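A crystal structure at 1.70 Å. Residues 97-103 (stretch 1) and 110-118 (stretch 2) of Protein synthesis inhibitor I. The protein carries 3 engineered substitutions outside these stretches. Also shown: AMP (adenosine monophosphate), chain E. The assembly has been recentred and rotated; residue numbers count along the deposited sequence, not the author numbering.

Stretch 1 97-103: GTWWELT
Stretch 2 (110-118) ATYVGFGGT

The two stretches run side by side as short parallel strands, Trp-99 to Glu-101 beside Thr-111 and Tyr-112, and bury 584 Å² between them. In register, Trp-100 faces Thr-111 and Glu-101 faces Tyr-112, each pair with CA atoms 4.8 Å apart. The strand residues of stretch 1 are extended, phi/psi running from -83/124 at Trp-99 through -104/141 to -121/156 at Glu-101; Thr-111 lies at -112/124 and Tyr-112 at -64/130.

Three hydrogen bonds give the staggered ladder of a parallel pair. Thr-111 N donates to Trp-99 O (2.8 Å), Glu-101 N to Thr-111 O (3.0 Å), and Val-113 N to Glu-101 O (3.0 Å). Thr-111 thus spends both backbone groups on the residues flanking its partner, and Glu-101 does likewise around Tyr-112. A CA-H...O contact from Trp-100 CA to Thr-111 O (3.2 Å) supplements them.

Leu-102, the residue most covered by the opposing stretch, turns out of the strand at phi/psi -104/1. Its m,t rotamer (chi1 -68°, chi2 161°) sets CD2 3.7 Å from Val-113 CG1 and 3.9 Å from Phe-115 CE1, so the branched aliphatic chain meets apolar neighbours in Val-113 and Phe-115. Val-113 has chi1 74° (p), and Phe-115, with chi1 52° (p), starts away but brings its ring end back. The leucine carbonyl remains polar: Gly-116 CA lies 3.3 Å from Leu-102 O, which also accepts from two waters, each 2.9 Å from it. Water 1 accepts from Gly-117 N (2.9 Å), while water 2 lies in a hydrogen bond with Tyr-112 OH (3.1 Å). A CB on Gly-117 would be crowded by AMP N6, at 3.0 Å.

Glu-101 and Tyr-112 share one face of the sheet. Glu-101 (chi1 62°, p; chi2 -175°, t; chi3 -11°) lays its methylene chain along the pair, CG 4.3 Å from Tyr-112 CB, and Glu-101 CD is 3.7 Å from Ala-110 CB, where a small methyl fits closely. Both carboxylate oxygens are hydrogen-bonded outside the two stretches, OE2 to a residue immediately adjoining one of them. Tyr-112, chi1 -178° (t) and chi2 56°, brings the end of its ring nearer to stretch 1, with Leu-102 O at the ring edge, 3.6 Å from Tyr-112 CE1.

On the other face, Thr-111 (chi1 -60°, m) offers its methyl to the indole: Trp-100 CZ3 is 3.6 Å from Thr-111 CG2. Trp-100, at chi1 -59° (m) and chi2 89°, brings the CZ3 rim of its indole against the threonine methyl, an apolar contact.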

# COMPACT_ATOMS: atom_id res chain seq x y z
N GLY A 97 -9.79 -7.54 20.11
CA GLY A 97 -10.52 -6.33 19.76
C GLY A 97 -9.72 -5.05 19.87
O GLY A 97 -10.22 -3.97 19.57
N THR A 98 -8.46 -5.16 20.28
CA THR A 98 -7.61 -3.98 20.46
C THR A 98 -7.12 -3.42 19.12
O THR A 98 -6.51 -4.15 18.33
CB THR A 98 -6.38 -4.30 21.33
OG1 THR A 98 -6.80 -4.77 22.62
CG2 THR A 98 -5.53 -3.06 21.51
N TRP A 99 -7.38 -2.14 18.88
CA TRP A 99 -6.76 -1.43 17.76
C TRP A 99 -5.37 -0.95 18.15
O TRP A 99 -5.21 -0.24 19.16
CB TRP A 99 -7.62 -0.25 17.31
CG TRP A 99 -8.71 -0.62 16.32
CD1 TRP A 99 -10.04 -0.73 16.57
CD2 TRP A 99 -8.53 -0.92 14.93
NE1 TRP A 99 -10.71 -1.08 15.42
CE2 TRP A 99 -9.81 -1.20 14.40
CE3 TRP A 99 -7.42 -0.97 14.08
CZ2 TRP A 99 -10.00 -1.54 13.05
CZ3 TRP A 99 -7.61 -1.31 12.75
CH2 TRP A 99 -8.90 -1.59 12.25
N TRP A 100 -4.38 -1.35 17.37
CA TRP A 100 -3.01 -0.91 17.56
C TRP A 100 -2.69 0.12 16.48
O TRP A 100 -3.14 -0.02 15.34
CB TRP A 100 -2.05 -2.10 17.45
CG TRP A 100 -2.35 -3.16 18.45
CD1 TRP A 100 -3.20 -4.22 18.31
CD2 TRP A 100 -1.80 -3.27 19.77
NE1 TRP A 100 -3.21 -4.98 19.45
CE2 TRP A 100 -2.36 -4.42 20.37
CE3 TRP A 100 -0.89 -2.50 20.51
CZ2 TRP A 100 -2.04 -4.81 21.67
CZ3 TRP A 100 -0.57 -2.90 21.79
CH2 TRP A 100 -1.14 -4.05 22.36
N GLU A 101 -1.96 1.16 16.85
CA GLU A 101 -1.61 2.20 15.89
C GLU A 101 -0.10 2.37 15.75
O GLU A 101 0.67 2.04 16.66
CB GLU A 101 -2.26 3.53 16.27
CG GLU A 101 -1.82 4.07 17.62
CD GLU A 101 -2.57 5.32 18.00
OE1 GLU A 101 -3.28 5.89 17.14
OE2 GLU A 101 -2.43 5.75 19.17
N LEU A 102 0.31 2.90 14.60
CA LEU A 102 1.72 3.06 14.27
C LEU A 102 2.15 4.52 14.42
O LEU A 102 3.31 4.87 14.16
CB LEU A 102 1.98 2.59 12.84
CG LEU A 102 1.82 1.08 12.69
CD1 LEU A 102 1.62 0.70 11.22
CD2 LEU A 102 3.04 0.39 13.25
N THR A 103 1.20 5.35 14.84
CA THR A 103 1.45 6.76 15.12
C THR A 103 0.75 7.11 16.42
O THR A 103 -0.46 6.91 16.54
CB THR A 103 0.89 7.66 13.99
OG1 THR A 103 1.50 7.32 12.74
CG2 THR A 103 1.17 9.13 14.30
N ALA A 110 -7.10 3.88 20.13
CA ALA A 110 -6.07 2.91 19.78
C ALA A 110 -4.90 2.89 20.76
O ALA A 110 -4.68 3.84 21.51
CB ALA A 110 -5.57 3.15 18.36
N THR A 111 -4.14 1.80 20.74
CA THR A 111 -2.97 1.64 21.60
C THR A 111 -1.71 1.66 20.73
O THR A 111 -1.59 0.87 19.79
CB THR A 111 -3.05 0.31 22.38
OG1 THR A 111 -4.22 0.31 23.20
CG2 THR A 111 -1.82 0.11 23.26
N TYR A 112 -0.78 2.56 21.03
CA TYR A 112 0.45 2.66 20.25
C TYR A 112 1.28 1.38 20.38
O TYR A 112 1.52 0.90 21.49
CB TYR A 112 1.27 3.89 20.67
CG TYR A 112 2.54 4.09 19.87
CD1 TYR A 112 2.50 4.20 18.48
CD2 TYR A 112 3.78 4.18 20.51
CE1 TYR A 112 3.66 4.38 17.75
CE2 TYR A 112 4.94 4.36 19.78
CZ TYR A 112 4.87 4.46 18.40
OH TYR A 112 6.02 4.65 17.66
N VAL A 113 1.69 0.83 19.24
CA VAL A 113 2.38 -0.46 19.23
C VAL A 113 3.84 -0.41 19.71
O VAL A 113 4.43 -1.45 20.06
CB VAL A 113 2.29 -1.13 17.83
CG1 VAL A 113 3.21 -0.43 16.84
CG2 VAL A 113 2.62 -2.62 17.92
N GLY A 114 4.42 0.78 19.75
CA GLY A 114 5.78 0.94 20.23
C GLY A 114 6.80 1.39 19.19
O GLY A 114 7.95 1.68 19.52
N PHE A 115 6.37 1.44 17.92
CA PHE A 115 7.24 1.84 16.82
C PHE A 115 6.40 2.39 15.67
O PHE A 115 5.18 2.18 15.63
CB PHE A 115 8.09 0.65 16.34
CG PHE A 115 7.28 -0.58 16.02
CD1 PHE A 115 6.67 -0.72 14.78
CD2 PHE A 115 7.13 -1.58 16.97
CE1 PHE A 115 5.92 -1.85 14.50
CE2 PHE A 115 6.39 -2.71 16.69
CZ PHE A 115 5.78 -2.84 15.46
N GLY A 116 7.05 3.10 14.74
CA GLY A 116 6.35 3.75 13.64
C GLY A 116 6.25 2.90 12.38
O GLY A 116 6.74 1.77 12.34
N GLY A 117 5.64 3.46 11.33
CA GLY A 117 5.35 2.69 10.13
C GLY A 117 6.23 2.96 8.92
O GLY A 117 5.94 2.46 7.83
N THR A 118 7.29 3.74 9.08
CA THR A 118 8.21 3.96 7.96
C THR A 118 9.24 2.84 7.96
O THR A 118 9.48 2.22 9.00
CB THR A 118 8.93 5.33 8.04
OG1 THR A 118 9.92 5.30 9.07
CG2 THR A 118 7.94 6.45 8.31
P AMP E . 6.98 10.26 4.06
O1P AMP E . 7.66 9.78 5.33
O2P AMP E . 7.70 11.30 3.21
O3P AMP E . 5.59 10.76 4.38
O5' AMP E . 6.59 9.01 3.15
C5' AMP E . 7.41 8.60 2.06
C4' AMP E . 6.91 7.31 1.46
O4' AMP E . 7.09 6.23 2.41
C3' AMP E . 5.42 7.27 1.12
O3' AMP E . 5.12 7.88 -0.13
C2' AMP E . 5.10 5.78 1.18
O2' AMP E . 5.51 5.14 -0.03
C1' AMP E . 6.02 5.32 2.31
N9 AMP E . 5.33 5.27 3.63
C8 AMP E . 5.59 6.07 4.69
N7 AMP E . 4.79 5.77 5.75
C5 AMP E . 4.00 4.74 5.37
C6 AMP E . 2.93 3.92 6.01
N6 AMP E . 2.54 4.15 7.29
N1 AMP E . 2.37 2.93 5.26
C2 AMP E . 2.74 2.70 3.98
N3 AMP E . 3.71 3.40 3.35
C4 AMP E . 4.36 4.41 3.98
O HOH W 1 4.25 6.00 11.68
O HOH W 2 5.45 6.55 15.30